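Long-range contact in maltose operon transcriptional repressor (Staphylococcus aureus subsp. aureus Mu50, PDB 3HCW), which probably represses transcription of the maltose operon, sensing an effector through a C-terminal domain related to periplasmic sugar-binding proteins: residues D244-M249 with D276-I281. Residues are numbered along the deposited sequence; the frame is centred on the assembly and turned at random.
Sequences DIKPRM and DTELKI
Asp-244, the last residue of strand 241-244, faces Glu-278 as an antiparallel hydrogen-bonded pair. Two backbone bonds define it: Asp-244 N donates to Glu-278 O at 2.7 Å, nearly straight (163°) but from above the carbonyl plane, and Glu-278 N returns a 3.1 Å bond to Asp-244 O, in plane on a lone pair. Ile-245 still faces Thr-277, without a further bridge, and the chain then turns at Lys-246, the N-cap residue, into helix 247-263.

On the face carrying Asp-244 and Glu-278, four side chains close a ring of alternating charge. Asp-244 has CG anti to its backbone N (chi1 -177°), and its OD2 receives two ammonium groups: Lys-280 NZ along the anti lone pair at 3.0 Å, and Lys-246 NZ at 2.7 Å from above the carboxylate plane. The extended Glu-278 offers the anti lone pair of OE1 to Lys-246 NZ at 2.9 Å, while Lys-280 NZ adds a weak bond to the same oxygen. Each lysine lies between two carboxylates, which probably offsets the repulsion between Lys-246 NZ and Lys-280 NZ, 3.7 Å apart. Asp-244 OD1 accepts from Lys-246 N at 3.2 Å, forming an Asx turn that ties the strand end to the helix start. Away from the charged face, Ile-245 CG2 lies alongside Thr-277 CG2 (4.1 Å), and Ile-245 also packs on Phe-26 of helix 25-39.

This antiparallel pair joins the sheet's two parallel halves, 272-280 beside 110-113 and 241-244 beside 222-227, which fits the interlobe hinge of the LacI-family, periplasmic-binding-protein-like fold.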
ATOM      1  N   ASP A 244      16.109   1.112  -2.964  1.00 33.78           N
ATOM      2  CA  ASP A 244      15.312   2.157  -2.332  1.00 32.66           C
ATOM      3  C   ASP A 244      15.439   3.465  -3.145  1.00 26.43           C
ATOM      4  O   ASP A 244      16.515   4.022  -3.253  1.00 25.26           O
ATOM      5  CB  ASP A 244      15.803   2.341  -0.892  1.00 29.06           C
ATOM      6  CG  ASP A 244      15.001   3.365  -0.114  1.00 43.89           C
ATOM      7  OD1 ASP A 244      13.977   3.876  -0.627  1.00 37.98           O
ATOM      8  OD2 ASP A 244      15.398   3.647   1.037  1.00 47.70           O
ATOM      9  N   ILE A 245      14.342   3.957  -3.705  1.00 28.82           N
ATOM     10  CA  ILE A 245      14.430   5.113  -4.609  1.00 27.98           C
ATOM     11  C   ILE A 245      13.946   6.414  -3.960  1.00 39.69           C
ATOM     12  O   ILE A 245      13.695   7.412  -4.648  1.00 28.32           O
ATOM     13  CB  ILE A 245      13.743   4.845  -5.973  1.00 26.47           C
ATOM     14  CG1 ILE A 245      12.227   4.693  -5.817  1.00 36.50           C
ATOM     15  CG2 ILE A 245      14.347   3.622  -6.641  1.00 30.55           C
ATOM     16  CD1 ILE A 245      11.481   4.611  -7.132  1.00 33.92           C
ATOM     17  N   LYS A 246      13.854   6.378  -2.624  1.00 39.14           N
ATOM     18  CA  LYS A 246      13.509   7.517  -1.768  1.00 35.86           C
ATOM     19  C   LYS A 246      12.305   8.347  -2.264  1.00 35.64           C
ATOM     20  O   LYS A 246      12.455   9.541  -2.565  1.00 30.35           O
ATOM     21  CB  LYS A 246      14.737   8.420  -1.578  1.00 33.96           C
ATOM     22  CG  LYS A 246      16.071   7.691  -1.427  1.00 39.43           C
ATOM     23  CD  LYS A 246      16.262   7.128  -0.022  1.00 38.65           C
ATOM     24  CE  LYS A 246      17.500   6.243   0.029  1.00 51.80           C
ATOM     25  NZ  LYS A 246      17.491   5.350   1.225  1.00 54.99           N
ATOM     26  N   PRO A 247      11.118   7.718  -2.372  1.00 34.24           N
ATOM     27  CA  PRO A 247       9.957   8.438  -2.940  1.00 26.78           C
ATOM     28  C   PRO A 247       9.449   9.617  -2.087  1.00 31.33           C
ATOM     29  O   PRO A 247       8.945  10.615  -2.635  1.00 29.21           O
ATOM     30  CB  PRO A 247       8.900   7.335  -3.106  1.00 28.67           C
ATOM     31  CG  PRO A 247       9.302   6.249  -2.128  1.00 31.83           C
ATOM     32  CD  PRO A 247      10.797   6.320  -2.011  1.00 30.15           C
ATOM     33  N   ARG A 248       9.611   9.526  -0.768  1.00 31.47           N
ATOM     34  CA  ARG A 248       9.242  10.632   0.114  1.00 29.61           C
ATOM     35  C   ARG A 248      10.174  11.828  -0.091  1.00 30.34           C
ATOM     36  O   ARG A 248       9.710  12.972  -0.093  1.00 35.86           O
ATOM     37  CB  ARG A 248       9.209  10.199   1.573  1.00 35.41           C
ATOM     38  CG  ARG A 248       8.424  11.143   2.451  1.00 42.66           C
ATOM     39  CD  ARG A 248       8.197  10.543   3.815  1.00 51.77           C
ATOM     40  NE  ARG A 248       7.614  11.526   4.716  1.00 51.47           N
ATOM     41  CZ  ARG A 248       7.164  11.256   5.933  1.00 41.94           C
ATOM     42  NH1 ARG A 248       6.651  12.230   6.678  1.00 39.57           N
ATOM     43  NH2 ARG A 248       7.232  10.022   6.406  1.00 48.12           N
ATOM     44  N   MET A 249      11.466  11.549  -0.295  1.00 32.65           N
ATOM     45  CA  MET A 249      12.450  12.573  -0.659  0.50 30.53           C
ATOM     46  C   MET A 249      12.134  13.203  -2.013  1.00 32.46           C
ATOM     47  O   MET A 249      12.153  14.416  -2.142  1.00 29.25           O
ATOM     48  CB  MET A 249      13.868  12.000  -0.697  0.50 33.18           C
ATOM     49  CG  MET A 249      14.741  12.334   0.505  0.50 48.83           C
ATOM     50  SD  MET A 249      16.493  11.986   0.196  0.50 45.73           S
ATOM     51  CE  MET A 249      16.952  13.381  -0.829  0.50 54.93           C
ATOM     52  N   ASP A 276      19.651  10.330  -4.762  1.00 32.81           N
ATOM     53  CA  ASP A 276      20.458   9.108  -4.692  1.00 38.89           C
ATOM     54  C   ASP A 276      19.621   7.929  -4.224  1.00 29.63           C
ATOM     55  O   ASP A 276      18.750   8.080  -3.383  1.00 36.24           O
ATOM     56  CB  ASP A 276      21.634   9.274  -3.714  1.00 41.61           C
ATOM     57  CG  ASP A 276      22.683  10.277  -4.189  1.00 53.59           C
ATOM     58  OD1 ASP A 276      22.866  10.467  -5.417  1.00 40.89           O
ATOM     59  OD2 ASP A 276      23.348  10.864  -3.308  1.00 70.29           O
ATOM     60  N   THR A 277      19.913   6.754  -4.764  1.00 29.68           N
ATOM     61  CA  THR A 277      19.210   5.542  -4.383  1.00 33.08           C
ATOM     62  C   THR A 277      20.107   4.650  -3.512  1.00 34.09           C
ATOM     63  O   THR A 277      21.290   4.929  -3.328  1.00 32.25           O
ATOM     64  CB  THR A 277      18.738   4.775  -5.618  1.00 31.09           C
ATOM     65  OG1 THR A 277      19.874   4.305  -6.339  1.00 30.03           O
ATOM     66  CG2 THR A 277      17.867   5.668  -6.535  1.00 37.80           C
ATOM     67  N   GLU A 278      19.535   3.582  -2.971  1.00 31.84           N
ATOM     68  CA  GLU A 278      20.276   2.698  -2.086  1.00 39.95           C
ATOM     69  C   GLU A 278      19.810   1.251  -2.221  1.00 30.13           C
ATOM     70  O   GLU A 278      18.632   0.944  -2.038  1.00 33.39           O
ATOM     71  CB  GLU A 278      20.145   3.182  -0.633  1.00 34.97           C
ATOM     72  CG  GLU A 278      20.733   2.246   0.398  1.00 38.95           C
ATOM     73  CD  GLU A 278      20.496   2.712   1.838  1.00 56.39           C
ATOM     74  OE1 GLU A 278      19.688   3.644   2.055  1.00 47.66           O
ATOM     75  OE2 GLU A 278      21.118   2.134   2.760  1.00 69.54           O
ATOM     76  N   LEU A 279      20.751   0.378  -2.554  1.00 33.75           N
ATOM     77  CA  LEU A 279      20.539  -1.057  -2.522  1.00 33.09           C
ATOM     78  C   LEU A 279      20.332  -1.538  -1.084  1.00 30.90           C
ATOM     79  O   LEU A 279      21.113  -1.202  -0.195  1.00 34.38           O
ATOM     80  CB  LEU A 279      21.731  -1.782  -3.167  1.00 34.78           C
ATOM     81  CG  LEU A 279      21.750  -3.321  -3.129  1.00 31.92           C
ATOM     82  CD1 LEU A 279      20.665  -3.900  -4.003  1.00 30.44           C
ATOM     83  CD2 LEU A 279      23.101  -3.848  -3.545  1.00 28.58           C
ATOM     84  N   LYS A 280      19.250  -2.287  -0.877  1.00 36.33           N
ATOM     85  CA  LYS A 280      18.960  -2.988   0.375  1.00 33.28           C
ATOM     86  C   LYS A 280      18.988  -4.488   0.077  1.00 36.15           C
ATOM     87  O   LYS A 280      18.084  -5.006  -0.590  1.00 32.57           O
ATOM     88  CB  LYS A 280      17.567  -2.615   0.916  1.00 32.31           C
ATOM     89  CG  LYS A 280      17.297  -1.128   1.162  1.00 41.41           C
ATOM     90  CD  LYS A 280      17.631  -0.726   2.598  1.00 53.05           C
ATOM     91  CE  LYS A 280      16.931   0.567   3.009  1.00 56.97           C
ATOM     92  NZ  LYS A 280      17.348   1.736   2.180  1.00 59.73           N
ATOM     93  N   ILE A 281      20.021  -5.179   0.563  1.00 36.96           N
ATOM     94  CA  ILE A 281      20.194  -6.617   0.332  1.00 28.41           C
ATOM     95  C   ILE A 281      19.366  -7.428   1.312  1.00 38.53           C
ATOM     96  O   ILE A 281      19.436  -7.216   2.526  1.00 33.84           O
ATOM     97  CB  ILE A 281      21.673  -7.032   0.428  1.00 36.64           C
ATOM     98  CG1 ILE A 281      22.510  -6.189  -0.545  1.00 25.63           C
ATOM     99  CG2 ILE A 281      21.838  -8.540   0.154  1.00 31.69           C
ATOM    100  CD1 ILE A 281      24.031  -6.275  -0.326  1.00 25.38           C
TER